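Local coordinates for protein ribonucleoside-diphosphate reductase (PDB 5IM3) that probably catalyses the reduction of ribonucleoside diphosphates to deoxyribonucleotides with electrons from thioredoxin, and binds dATP as an allosteric effector, at residues A[604-610]-A[659-665]; A[765-771]-A[869-875]; A[343-348]-A[629-633]; A[609-613]-A[667-672]; A[785-789]-A[874-879]. All coordinates share one frame; numbering follows the deposited sequence.

Interaction 1. Residues A[604-610]-A[659-665]; sequences LGSINLV and GLGIMGF
L604-N608 runs parallel to and in step with G659-M663, the two short strand axes approaching to 4.0 Å with a twist of -37°. The pair belongs to the alpha/beta barrel of the reductase, as neighbouring parallel strands of a beta-alpha-beta crossover that passes through helices 620-640 and 646-655. Five backbone hydrogen bonds ladder them together, from G605 N to G659 O (3.2 Å) up to L609 N to M663 O (2.9 Å). On the face turned to helix 620-640, I607 CD1 meets L660 CD1 at 3.7 Å. Further along, L609 CD1 touches both I662 CD1 and the edge of the F665 ring. The other face carries S606 and M663, which pack against helix 773-779. With CG placed between its own N and carbonyl carbon (chi1 56°), M663 brings that CG to 3.3 Å from I607 O. At S606 a water closes a side link, taking a hydrogen bond from S606 OG (2.9 Å) and giving one to I662 O (3.1 Å).

Interaction 2. Residues A[765-771]-A[869-875]; sequences NIMAIAP and WIDQAQS
D871 grips the other segment at two successive amides: I766 N reaches D871 OD2 at 2.7 Å, and M767 N reaches D871 OD1 at 2.9 Å. Both donors come in on the syn sides of the carboxylate; M767 N uses the syn lone pair of OD1, while I766 N lies 24° out of the carboxylate plane. A chi1 of 42° sets CG between the aspartate's own N and carbonyl carbon and turns the carboxylate to the 765-771 loop. Around this point the fit is close. Q872 CB presses on M767 O at 3.1 Å, Q872 CG lies against N765 OD1 at 3.4 Å, and the Q872 amide goes on to meet T591. Next to it I769 CD1 touches I870 CD1 at 3.5 Å, the two isoleucines crossing at about a right angle, and a single bridge pairs I769 with Q874, its S875 N to I769 O bond being 2.8 Å. Toward P771 the contact thins: A770 turns away, and exposed P771 lays CD of its ring against S875 OG, which bonds to C587 O. These two loops of the barrel domain are joined partly by backbone bonds, I769 N to A873 O among them, and partly by the D871 carboxylate. Its two N-H donors probably favour a charged carboxylate and limit its rotation, where the chain has no regular strand.

Interaction 3. Residues A[343-348]-A[629-633]; sequences EFYNLL and TAVRM
An acid-hydroxyl bond joins two helices here: T629 OG1 donates to E343 OE2 at a short 2.5 Å, on the anti lone pair, the one turned away from OE1. E343 reaches across with its chain extended and CG anti to its backbone N (chi1 -179°), and OE1 is left to a salt bridge with R340. Beside it, M633 slides past F344 in the opposite direction. Its CG lies over one ring face, 3.6 Å from the ring centroid, and SD follows obliquely in a Met-aromatic contact at 4.5 Å from that centroid. T629 CG2 and R632 CD come to the edge of the same ring, while the R632 guanidinium runs on to salt bridges with E334 and E706. Helix 337-349, of the all-alpha domain, crosses helix 620-640 on the outside of the barrel, with the short axes 10.5 Å apart at -117°. L347 CD2 packs 3.7 Å from both T629 CG2 and M633 SD. A bend at chi3 (64°) then folds the methionine end round, so that M633 CE rests on L348 CG at 4.0 Å. Y353 of strand 353-355 covers L347 and M633 from the sheet.

Interaction 4. Residues A[609-613]-A[667-672]; sequences LVNHI and DALYLQ
V610 and A668 bring their CA atoms within 5.2 Å where a tight turn meets the side of helix 665-672, with no hydrogen bond between the two segments. The turn has a 3-10 segment at V610-N611 and is held by H612 N to L609 O (2.8 Å). It leads from barrel strand 600-608 to helix 620-640, whereas helix 665-672 directly follows strand 659-663, so the contact joins elements leaving the carboxyl ends of two neighbouring parallel strands. V610 CG2 touches D667 CB at 3.4 Å. With CG1 anti to the carbonyl carbon (chi1 -60°) and CG2 anti to the backbone N, I613 sends CG1 to A668 CB (3.9 Å) and CG2 to L671 CB (3.6 Å). Y808 of helix 807-815 packs on V610, D667 and L671. Q672 folds back along its own helix and gives NE2 to A668 O (3.2 Å), the donor standing above that carbonyl plane. Cohesion across the contact is therefore apolar, resting on van der Waals contact between aliphatic carbons.

Interaction 5. Residues A[785-789]-A[874-879]; sequences IEPTY and QSLNLY
E786 turns its carboxylate between two side chains of the opposite segment, where a loop of the barrel domain meets the run into strand 878-881. One oxygen serves each: Y879 OH donates to E786 OE1 at 2.4 Å, too short to be read closely, and N877 ND2 gives a weak bond to E786 OE2 at 2.6 Å. The carboxylate stands nearly perpendicular to the tyrosine ring, the planes 83° apart, and OE1 meets that ring at its edge, in its plane. Against the N877 amide the tilt is smaller, 47°. A bend at chi2 (-81°) is what swings the glutamate end over to the 874-879 segment. P787 CG sits obliquely at Y879 CE1 (4.3 Å). Outside it, exposed Y789 offers its ring edge to Y879 CE2, with Y789 CD1 at 3.7 Å; the rings meet obliquely, centroids 6.0 Å apart. At the buried end I785 CD1 rests against Q874 OE1 (3.4 Å) in a van der Waals contact, the side chains crossing at about a right angle, while Q874 OE1 is bonded to R866 of helix 856-866. I785 CD1 also touches L876 CD1 at 4.2 Å. With no backbone bond between the segments, the polar link rests on E786; engaging both oxygens would probably limit the rotation of its carboxylate, though one bond is weak and the other implausibly short.

Interaction 1 is a buried strand pair of the barrel sheet; its strands continue into interaction 4, which shares L609 and V610 and is only partly buried. Interaction 2 lies alongside strand 659-663, whose L660 probably bonds I766 and A768. Q874 and S875 carry interaction 2 on into interaction 5, where the bonds run side chain to side chain and the Y789 end is exposed, whereas interaction 2 mixes backbone pairs with a carboxylate on amides. Interaction 3 lies on the helix side of the sheet; A630 packs on I607 and L660, and its chemistry is an acid-hydroxyl bond with Met-aromatic packing. Interactions 4 and 5 meet at Y670 OH and T788 OG1, 2.6 Å apart.

Interaction 1. Residues A[604-610]-A[659-665]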
# COMPACT_ATOMS: atom_id res chain seq x y z
N LEU A 604 -4.62 -48.19 11.31
CA LEU A 604 -3.79 -47.29 12.09
C LEU A 604 -4.03 -47.42 13.59
O LEU A 604 -5.13 -47.74 14.05
CB LEU A 604 -4.05 -45.83 11.70
CG LEU A 604 -3.84 -45.48 10.23
CD1 LEU A 604 -4.24 -44.03 9.97
CD2 LEU A 604 -2.40 -45.75 9.82
N GLY A 605 -2.97 -47.13 14.34
CA GLY A 605 -3.00 -47.02 15.79
C GLY A 605 -1.74 -46.32 16.25
O GLY A 605 -0.78 -46.19 15.48
N SER A 606 -1.73 -45.88 17.51
CA SER A 606 -0.64 -45.04 17.99
C SER A 606 -0.20 -45.44 19.39
O SER A 606 -1.02 -45.63 20.29
CB SER A 606 -1.05 -43.57 17.97
OG SER A 606 -1.05 -43.07 16.64
N ILE A 607 1.12 -45.52 19.56
CA ILE A 607 1.72 -45.73 20.87
C ILE A 607 1.63 -44.44 21.67
O ILE A 607 1.76 -43.33 21.13
CB ILE A 607 3.18 -46.18 20.72
CG1 ILE A 607 3.29 -47.43 19.84
CG2 ILE A 607 3.79 -46.43 22.10
CD1 ILE A 607 2.58 -48.66 20.39
N ASN A 608 1.43 -44.58 22.98
CA ASN A 608 1.41 -43.45 23.90
C ASN A 608 2.78 -43.37 24.57
O ASN A 608 3.05 -44.09 25.53
CB ASN A 608 0.29 -43.61 24.92
CG ASN A 608 0.30 -42.53 25.98
OD1 ASN A 608 1.05 -41.56 25.89
ND2 ASN A 608 -0.55 -42.69 26.99
N LEU A 609 3.64 -42.50 24.05
CA LEU A 609 5.00 -42.40 24.57
C LEU A 609 5.02 -42.01 26.04
O LEU A 609 5.90 -42.46 26.79
CB LEU A 609 5.80 -41.39 23.75
CG LEU A 609 6.24 -41.86 22.36
CD1 LEU A 609 6.84 -40.72 21.55
CD2 LEU A 609 7.24 -43.01 22.48
N VAL A 610 4.07 -41.18 26.48
CA VAL A 610 4.06 -40.74 27.87
C VAL A 610 4.04 -41.93 28.82
O VAL A 610 4.75 -41.95 29.83
CB VAL A 610 2.87 -39.80 28.12
CG1 VAL A 610 2.66 -39.57 29.63
CG2 VAL A 610 3.09 -38.48 27.41
N GLY A 659 -0.21 -49.29 10.03
CA GLY A 659 0.45 -48.03 10.34
C GLY A 659 0.47 -47.73 11.82
O GLY A 659 -0.47 -47.12 12.34
N LEU A 660 1.52 -48.16 12.50
CA LEU A 660 1.69 -47.90 13.93
C LEU A 660 2.43 -46.58 14.12
O LEU A 660 3.57 -46.43 13.67
CB LEU A 660 2.46 -49.04 14.60
CG LEU A 660 2.71 -48.91 16.11
CD1 LEU A 660 1.42 -49.00 16.89
CD2 LEU A 660 3.69 -49.96 16.58
N GLY A 661 1.77 -45.62 14.78
CA GLY A 661 2.34 -44.32 15.02
C GLY A 661 2.65 -44.08 16.49
O GLY A 661 2.72 -45.01 17.30
N ILE A 662 2.84 -42.80 16.83
CA ILE A 662 3.14 -42.39 18.19
C ILE A 662 2.36 -41.13 18.54
O ILE A 662 1.92 -40.38 17.66
CB ILE A 662 4.66 -42.13 18.39
CG1 ILE A 662 5.16 -41.10 17.38
CG2 ILE A 662 5.44 -43.43 18.28
CD1 ILE A 662 6.56 -40.59 17.66
N MET A 663 2.19 -40.91 19.84
CA MET A 663 1.61 -39.67 20.35
C MET A 663 2.18 -39.40 21.73
O MET A 663 2.81 -40.27 22.35
CB MET A 663 0.08 -39.73 20.37
CG MET A 663 -0.51 -40.89 21.15
SD MET A 663 -2.31 -40.81 21.22
CE MET A 663 -2.69 -42.30 22.13
N GLY A 664 1.96 -38.18 22.21
CA GLY A 664 2.54 -37.75 23.46
C GLY A 664 4.01 -37.40 23.38
O GLY A 664 4.69 -37.39 24.40
N PHE A 665 4.51 -37.10 22.18
CA PHE A 665 5.93 -36.81 22.02
C PHE A 665 6.33 -35.55 22.77
O PHE A 665 7.31 -35.54 23.52
CB PHE A 665 6.28 -36.68 20.53
CG PHE A 665 7.75 -36.49 20.27
CD1 PHE A 665 8.58 -37.59 20.15
CD2 PHE A 665 8.29 -35.23 20.14
CE1 PHE A 665 9.93 -37.43 19.91
CE2 PHE A 665 9.64 -35.06 19.91
CZ PHE A 665 10.46 -36.16 19.78
O HOH W 1 0.42 -41.22 15.04

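Interaction 2. Residues A[765-771]-A[869-875]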
# COMPACT_ATOMS: atom_id res chain seq x y z
N ASN A 765 3.99 -52.97 5.27
CA ASN A 765 4.35 -51.72 5.92
C ASN A 765 3.89 -51.80 7.37
O ASN A 765 2.86 -52.41 7.68
CB ASN A 765 3.71 -50.51 5.21
CG ASN A 765 4.34 -50.21 3.86
OD1 ASN A 765 5.22 -49.36 3.74
ND2 ASN A 765 3.88 -50.92 2.82
N ILE A 766 4.67 -51.18 8.26
CA ILE A 766 4.46 -51.30 9.70
C ILE A 766 4.09 -49.96 10.33
O ILE A 766 3.15 -49.88 11.13
CB ILE A 766 5.71 -51.88 10.40
CG1 ILE A 766 6.29 -53.08 9.64
CG2 ILE A 766 5.34 -52.31 11.81
CD1 ILE A 766 5.47 -54.32 9.72
N MET A 767 4.82 -48.90 10.00
CA MET A 767 4.81 -47.67 10.78
C MET A 767 4.35 -46.48 9.95
O MET A 767 4.68 -46.36 8.77
CB MET A 767 6.20 -47.39 11.34
CG MET A 767 6.77 -48.54 12.13
SD MET A 767 8.54 -48.37 12.34
CE MET A 767 8.59 -47.00 13.49
N ALA A 768 3.58 -45.61 10.60
CA ALA A 768 3.17 -44.34 10.03
C ALA A 768 2.67 -43.46 11.17
O ALA A 768 1.91 -43.93 12.02
CB ALA A 768 2.07 -44.53 8.97
N ILE A 769 3.11 -42.21 11.20
CA ILE A 769 2.72 -41.27 12.25
C ILE A 769 1.62 -40.39 11.67
O ILE A 769 1.87 -39.48 10.88
CB ILE A 769 3.91 -40.44 12.74
CG1 ILE A 769 5.00 -41.36 13.32
CG2 ILE A 769 3.46 -39.44 13.80
CD1 ILE A 769 6.27 -40.63 13.73
N ALA A 770 0.39 -40.66 12.09
CA ALA A 770 -0.79 -39.94 11.66
C ALA A 770 -1.24 -38.97 12.74
O ALA A 770 -0.83 -39.08 13.90
CB ALA A 770 -1.92 -40.93 11.35
N PRO A 771 -2.09 -38.00 12.39
CA PRO A 771 -2.69 -37.16 13.43
C PRO A 771 -3.47 -38.01 14.42
O PRO A 771 -3.96 -39.09 14.09
CB PRO A 771 -3.59 -36.20 12.65
CG PRO A 771 -3.02 -36.19 11.26
CD PRO A 771 -2.50 -37.58 11.04
N TRP A 869 13.65 -44.49 10.17
CA TRP A 869 13.21 -45.77 10.69
C TRP A 869 11.79 -46.13 10.27
O TRP A 869 11.40 -47.30 10.40
CB TRP A 869 13.30 -45.76 12.22
CG TRP A 869 14.61 -45.22 12.71
CD1 TRP A 869 14.84 -44.00 13.27
CD2 TRP A 869 15.88 -45.88 12.65
NE1 TRP A 869 16.17 -43.86 13.58
CE2 TRP A 869 16.83 -45.00 13.21
CE3 TRP A 869 16.31 -47.12 12.19
CZ2 TRP A 869 18.18 -45.33 13.32
CZ3 TRP A 869 17.65 -47.45 12.30
CH2 TRP A 869 18.57 -46.56 12.86
N ILE A 870 11.02 -45.18 9.76
CA ILE A 870 9.64 -45.40 9.38
C ILE A 870 9.61 -45.85 7.92
O ILE A 870 10.26 -45.25 7.06
CB ILE A 870 8.81 -44.12 9.60
CG1 ILE A 870 8.84 -43.73 11.08
CG2 ILE A 870 7.37 -44.31 9.12
CD1 ILE A 870 8.25 -42.37 11.38
N ASP A 871 8.85 -46.92 7.64
CA ASP A 871 8.75 -47.40 6.27
C ASP A 871 7.75 -46.59 5.45
O ASP A 871 7.91 -46.48 4.23
CB ASP A 871 8.39 -48.89 6.23
CG ASP A 871 7.34 -49.28 7.24
OD1 ASP A 871 6.74 -48.38 7.87
OD2 ASP A 871 7.11 -50.49 7.42
N GLN A 872 6.73 -46.01 6.08
CA GLN A 872 5.81 -45.11 5.41
C GLN A 872 6.26 -43.67 5.67
O GLN A 872 7.44 -43.38 5.44
CB GLN A 872 4.38 -45.42 5.84
CG GLN A 872 3.96 -46.87 5.64
CD GLN A 872 2.46 -47.03 5.56
OE1 GLN A 872 1.80 -46.42 4.73
NE2 GLN A 872 1.91 -47.86 6.44
N ALA A 873 5.40 -42.76 6.12
CA ALA A 873 5.77 -41.35 6.29
C ALA A 873 5.21 -40.87 7.63
O ALA A 873 4.89 -41.66 8.52
CB ALA A 873 5.29 -40.53 5.09
N GLN A 874 5.09 -39.55 7.78
CA GLN A 874 4.55 -38.96 9.00
C GLN A 874 3.90 -37.63 8.67
O GLN A 874 4.44 -36.84 7.89
CB GLN A 874 5.65 -38.77 10.06
CG GLN A 874 6.86 -37.99 9.58
CD GLN A 874 8.05 -38.12 10.52
OE1 GLN A 874 7.96 -37.80 11.71
NE2 GLN A 874 9.16 -38.60 9.99
N SER A 875 2.74 -37.38 9.27
CA SER A 875 2.03 -36.12 9.08
C SER A 875 2.78 -35.01 9.81
O SER A 875 2.89 -35.02 11.04
CB SER A 875 0.60 -36.23 9.60
OG SER A 875 -0.10 -37.24 8.91
O HOH W 2 6.39 -47.38 2.15

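Interaction 3. Residues A[343-348]-A[629-633]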
# COMPACT_ATOMS: atom_id res chain seq x y z
N GLU A 343 -5.52 -59.44 26.64
CA GLU A 343 -4.30 -58.74 26.25
C GLU A 343 -4.62 -57.42 25.56
O GLU A 343 -3.96 -56.41 25.80
CB GLU A 343 -3.46 -59.64 25.33
CG GLU A 343 -2.14 -59.03 24.86
CD GLU A 343 -1.45 -59.86 23.79
OE1 GLU A 343 -1.96 -60.95 23.46
OE2 GLU A 343 -0.40 -59.42 23.27
N PHE A 344 -5.65 -57.40 24.71
CA PHE A 344 -6.00 -56.16 24.01
C PHE A 344 -6.69 -55.18 24.95
O PHE A 344 -6.50 -53.96 24.83
CB PHE A 344 -6.90 -56.46 22.81
CG PHE A 344 -6.31 -57.43 21.81
CD1 PHE A 344 -4.95 -57.71 21.80
CD2 PHE A 344 -7.13 -58.05 20.88
CE1 PHE A 344 -4.43 -58.59 20.88
CE2 PHE A 344 -6.60 -58.94 19.96
CZ PHE A 344 -5.25 -59.21 19.96
N TYR A 345 -7.50 -55.68 25.88
CA TYR A 345 -8.18 -54.79 26.82
C TYR A 345 -7.17 -54.11 27.74
O TYR A 345 -7.29 -52.91 28.01
CB TYR A 345 -9.20 -55.57 27.64
CG TYR A 345 -9.57 -54.88 28.93
CD1 TYR A 345 -10.49 -53.84 28.95
CD2 TYR A 345 -8.99 -55.26 30.13
CE1 TYR A 345 -10.82 -53.20 30.13
CE2 TYR A 345 -9.31 -54.63 31.31
CZ TYR A 345 -10.23 -53.60 31.31
OH TYR A 345 -10.55 -52.98 32.49
N ASN A 346 -6.18 -54.86 28.23
CA ASN A 346 -5.19 -54.27 29.12
C ASN A 346 -4.39 -53.19 28.41
O ASN A 346 -4.06 -52.16 29.00
CB ASN A 346 -4.26 -55.36 29.65
CG ASN A 346 -4.93 -56.24 30.68
OD1 ASN A 346 -5.84 -55.81 31.39
ND2 ASN A 346 -4.48 -57.49 30.78
N LEU A 347 -4.06 -53.40 27.13
CA LEU A 347 -3.30 -52.40 26.40
C LEU A 347 -4.11 -51.13 26.19
O LEU A 347 -3.57 -50.02 26.31
CB LEU A 347 -2.85 -52.98 25.05
CG LEU A 347 -1.74 -52.18 24.35
CD1 LEU A 347 -0.43 -52.33 25.12
CD2 LEU A 347 -1.58 -52.62 22.91
N LEU A 348 -5.40 -51.27 25.89
CA LEU A 348 -6.24 -50.11 25.61
C LEU A 348 -6.61 -49.35 26.88
O LEU A 348 -6.43 -48.13 26.96
CB LEU A 348 -7.51 -50.55 24.88
CG LEU A 348 -7.33 -51.05 23.44
CD1 LEU A 348 -8.62 -51.66 22.93
CD2 LEU A 348 -6.88 -49.92 22.53
N THR A 629 2.00 -56.18 21.02
CA THR A 629 0.55 -56.33 21.05
C THR A 629 -0.13 -55.37 20.09
O THR A 629 -1.16 -55.71 19.51
CB THR A 629 0.03 -56.12 22.47
OG1 THR A 629 0.62 -57.10 23.34
CG2 THR A 629 -1.49 -56.26 22.53
N ALA A 630 0.42 -54.17 19.92
CA ALA A 630 -0.16 -53.20 19.00
C ALA A 630 -0.16 -53.74 17.58
O ALA A 630 -1.18 -53.69 16.88
CB ALA A 630 0.62 -51.89 19.07
N VAL A 631 0.97 -54.27 17.12
CA VAL A 631 1.06 -54.78 15.76
C VAL A 631 0.08 -55.92 15.55
O VAL A 631 -0.57 -56.02 14.50
CB VAL A 631 2.51 -55.21 15.44
CG1 VAL A 631 2.58 -55.88 14.07
CG2 VAL A 631 3.45 -54.01 15.49
N ARG A 632 -0.06 -56.81 16.54
CA ARG A 632 -1.01 -57.91 16.42
C ARG A 632 -2.43 -57.38 16.26
O ARG A 632 -3.17 -57.83 15.38
CB ARG A 632 -0.92 -58.83 17.63
CG ARG A 632 -1.76 -60.09 17.49
CD ARG A 632 -1.72 -60.95 18.74
NE ARG A 632 -2.38 -62.24 18.54
CZ ARG A 632 -1.77 -63.33 18.09
NH1 ARG A 632 -0.48 -63.30 17.79
NH2 ARG A 632 -2.46 -64.45 17.94
N MET A 633 -2.82 -56.42 17.10
CA MET A 633 -4.15 -55.83 16.98
C MET A 633 -4.35 -55.22 15.60
O MET A 633 -5.43 -55.36 15.01
CB MET A 633 -4.35 -54.77 18.07
CG MET A 633 -4.31 -55.35 19.47
SD MET A 633 -4.27 -54.08 20.76
CE MET A 633 -5.85 -53.28 20.53

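Interaction 4. Residues A[609-613]-A[667-672]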
# COMPACT_ATOMS: atom_id res chain seq x y z
N LEU A 609 3.64 -42.50 24.05
CA LEU A 609 5.00 -42.40 24.57
C LEU A 609 5.02 -42.01 26.04
O LEU A 609 5.90 -42.46 26.79
CB LEU A 609 5.80 -41.39 23.75
CG LEU A 609 6.24 -41.86 22.36
CD1 LEU A 609 6.84 -40.72 21.55
CD2 LEU A 609 7.24 -43.01 22.48
N VAL A 610 4.07 -41.18 26.48
CA VAL A 610 4.06 -40.74 27.87
C VAL A 610 4.04 -41.93 28.82
O VAL A 610 4.75 -41.95 29.83
CB VAL A 610 2.87 -39.80 28.12
CG1 VAL A 610 2.66 -39.57 29.63
CG2 VAL A 610 3.09 -38.48 27.41
N ASN A 611 3.24 -42.94 28.50
CA ASN A 611 3.15 -44.13 29.35
C ASN A 611 4.39 -45.00 29.26
O ASN A 611 4.42 -46.07 29.89
CB ASN A 611 1.92 -44.95 28.99
CG ASN A 611 0.67 -44.45 29.69
OD1 ASN A 611 0.59 -43.31 30.12
ND2 ASN A 611 -0.33 -45.33 29.81
N HIS A 612 5.41 -44.59 28.50
CA HIS A 612 6.67 -45.32 28.43
C HIS A 612 7.85 -44.46 28.88
O HIS A 612 9.00 -44.76 28.54
CB HIS A 612 6.89 -45.85 27.01
CG HIS A 612 5.80 -46.76 26.55
ND1 HIS A 612 4.59 -46.29 26.08
CD2 HIS A 612 5.72 -48.11 26.52
CE1 HIS A 612 3.82 -47.31 25.77
NE2 HIS A 612 4.48 -48.43 26.03
N ILE A 613 7.58 -43.40 29.63
CA ILE A 613 8.60 -42.58 30.27
C ILE A 613 8.51 -42.82 31.77
O ILE A 613 7.49 -42.50 32.39
CB ILE A 613 8.44 -41.09 29.93
CG1 ILE A 613 8.53 -40.86 28.41
CG2 ILE A 613 9.50 -40.26 30.66
CD1 ILE A 613 9.88 -41.19 27.80
N ASP A 667 4.81 -34.17 25.28
CA ASP A 667 4.72 -34.45 26.71
C ASP A 667 5.86 -35.35 27.18
O ASP A 667 6.33 -35.21 28.31
CB ASP A 667 3.37 -35.09 27.02
CG ASP A 667 2.21 -34.13 26.86
OD1 ASP A 667 2.45 -32.97 26.46
OD2 ASP A 667 1.06 -34.52 27.13
N ALA A 668 6.33 -36.25 26.32
CA ALA A 668 7.49 -37.06 26.68
C ALA A 668 8.74 -36.20 26.81
O ALA A 668 9.60 -36.47 27.65
CB ALA A 668 7.71 -38.17 25.64
N LEU A 669 8.86 -35.16 25.98
CA LEU A 669 9.97 -34.22 26.12
C LEU A 669 9.91 -33.51 27.47
O LEU A 669 10.94 -33.35 28.14
CB LEU A 669 9.95 -33.20 24.98
CG LEU A 669 10.28 -33.68 23.57
CD1 LEU A 669 10.08 -32.54 22.58
CD2 LEU A 669 11.71 -34.20 23.48
N TYR A 670 8.72 -33.07 27.87
CA TYR A 670 8.57 -32.42 29.17
C TYR A 670 9.11 -33.30 30.29
O TYR A 670 9.85 -32.83 31.17
CB TYR A 670 7.10 -32.08 29.43
CG TYR A 670 6.50 -31.02 28.53
CD1 TYR A 670 7.28 -30.01 27.98
CD2 TYR A 670 5.14 -31.02 28.25
CE1 TYR A 670 6.72 -29.04 27.17
CE2 TYR A 670 4.57 -30.06 27.44
CZ TYR A 670 5.37 -29.07 26.90
OH TYR A 670 4.81 -28.10 26.09
N LEU A 671 8.75 -34.58 30.28
CA LEU A 671 9.16 -35.48 31.36
C LEU A 671 10.67 -35.64 31.42
O LEU A 671 11.19 -36.01 32.48
CB LEU A 671 8.50 -36.84 31.18
CG LEU A 671 6.98 -36.87 31.37
CD1 LEU A 671 6.43 -38.27 31.13
CD2 LEU A 671 6.59 -36.39 32.76
N GLN A 672 11.37 -35.40 30.32
CA GLN A 672 12.83 -35.41 30.30
C GLN A 672 13.42 -34.01 30.43
O GLN A 672 14.64 -33.87 30.46
CB GLN A 672 13.32 -36.09 29.02
CG GLN A 672 12.75 -37.48 28.80
CD GLN A 672 13.12 -38.06 27.45
OE1 GLN A 672 14.20 -38.62 27.28
NE2 GLN A 672 12.22 -37.93 26.48

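Interaction 5. Residues A[785-789]-A[874-879]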
# COMPACT_ATOMS: atom_id res chain seq x y z
N ILE A 785 3.34 -35.83 17.05
CA ILE A 785 4.66 -35.23 17.16
C ILE A 785 4.58 -33.71 17.23
O ILE A 785 5.60 -33.03 17.10
CB ILE A 785 5.58 -35.67 16.01
CG1 ILE A 785 4.89 -35.47 14.66
CG2 ILE A 785 6.00 -37.12 16.20
CD1 ILE A 785 5.74 -35.83 13.46
N GLU A 786 3.38 -33.17 17.43
CA GLU A 786 3.20 -31.73 17.38
C GLU A 786 3.83 -31.07 18.61
O GLU A 786 3.69 -31.57 19.73
CB GLU A 786 1.72 -31.38 17.33
CG GLU A 786 0.98 -31.90 16.10
CD GLU A 786 1.19 -31.03 14.88
OE1 GLU A 786 1.50 -29.83 15.05
OE2 GLU A 786 1.05 -31.54 13.75
N PRO A 787 4.53 -29.94 18.44
CA PRO A 787 4.82 -29.10 19.59
C PRO A 787 3.54 -28.46 20.10
O PRO A 787 2.59 -28.25 19.35
CB PRO A 787 5.79 -28.04 19.03
CG PRO A 787 5.44 -27.97 17.57
CD PRO A 787 5.06 -29.37 17.18
N THR A 788 3.52 -28.18 21.40
CA THR A 788 2.36 -27.53 22.00
C THR A 788 2.00 -26.28 21.21
O THR A 788 2.83 -25.40 21.02
CB THR A 788 2.64 -27.18 23.46
OG1 THR A 788 3.00 -28.37 24.17
CG2 THR A 788 1.43 -26.54 24.12
N TYR A 789 0.75 -26.21 20.75
CA TYR A 789 0.31 -25.04 20.00
C TYR A 789 0.18 -23.82 20.92
O TYR A 789 0.52 -22.70 20.52
CB TYR A 789 -1.01 -25.32 19.29
CG TYR A 789 -1.41 -24.24 18.31
CD1 TYR A 789 -0.77 -24.12 17.08
CD2 TYR A 789 -2.41 -23.33 18.62
CE1 TYR A 789 -1.13 -23.13 16.18
CE2 TYR A 789 -2.78 -22.34 17.73
CZ TYR A 789 -2.13 -22.25 16.51
OH TYR A 789 -2.48 -21.26 15.61
N GLN A 874 5.09 -39.55 7.78
CA GLN A 874 4.55 -38.96 9.00
C GLN A 874 3.90 -37.63 8.67
O GLN A 874 4.44 -36.84 7.89
CB GLN A 874 5.65 -38.77 10.06
CG GLN A 874 6.86 -37.99 9.58
CD GLN A 874 8.05 -38.12 10.52
OE1 GLN A 874 7.96 -37.80 11.71
NE2 GLN A 874 9.16 -38.60 9.99
N SER A 875 2.74 -37.38 9.27
CA SER A 875 2.03 -36.12 9.08
C SER A 875 2.78 -35.01 9.81
O SER A 875 2.89 -35.02 11.04
CB SER A 875 0.60 -36.23 9.60
OG SER A 875 -0.10 -37.24 8.91
N LEU A 876 3.29 -34.04 9.05
CA LEU A 876 4.21 -33.04 9.58
C LEU A 876 3.65 -31.65 9.31
O LEU A 876 3.83 -31.10 8.22
CB LEU A 876 5.59 -33.19 8.96
CG LEU A 876 6.67 -32.29 9.56
CD1 LEU A 876 6.91 -32.64 11.03
CD2 LEU A 876 7.96 -32.41 8.76
N ASN A 877 2.99 -31.07 10.31
CA ASN A 877 2.62 -29.66 10.25
C ASN A 877 3.84 -28.80 10.54
O ASN A 877 4.67 -29.14 11.38
CB ASN A 877 1.50 -29.36 11.24
CG ASN A 877 0.21 -30.03 10.88
OD1 ASN A 877 -0.16 -30.11 9.70
ND2 ASN A 877 -0.49 -30.54 11.88
N LEU A 878 3.96 -27.69 9.82
CA LEU A 878 5.06 -26.76 10.00
C LEU A 878 4.51 -25.40 10.41
O LEU A 878 3.50 -24.94 9.87
CB LEU A 878 5.90 -26.64 8.73
CG LEU A 878 6.72 -27.88 8.36
CD1 LEU A 878 7.50 -27.63 7.08
CD2 LEU A 878 7.68 -28.26 9.48
N TYR A 879 5.18 -24.79 11.38
CA TYR A 879 4.79 -23.50 11.93
C TYR A 879 5.88 -22.50 11.63
O TYR A 879 7.05 -22.72 11.97
CB TYR A 879 4.54 -23.62 13.44
CG TYR A 879 3.51 -24.67 13.77
CD1 TYR A 879 3.87 -26.00 13.90
CD2 TYR A 879 2.17 -24.33 13.95
CE1 TYR A 879 2.93 -26.97 14.21
CE2 TYR A 879 1.23 -25.29 14.25
CZ TYR A 879 1.61 -26.60 14.38
OH TYR A 879 0.67 -27.56 14.68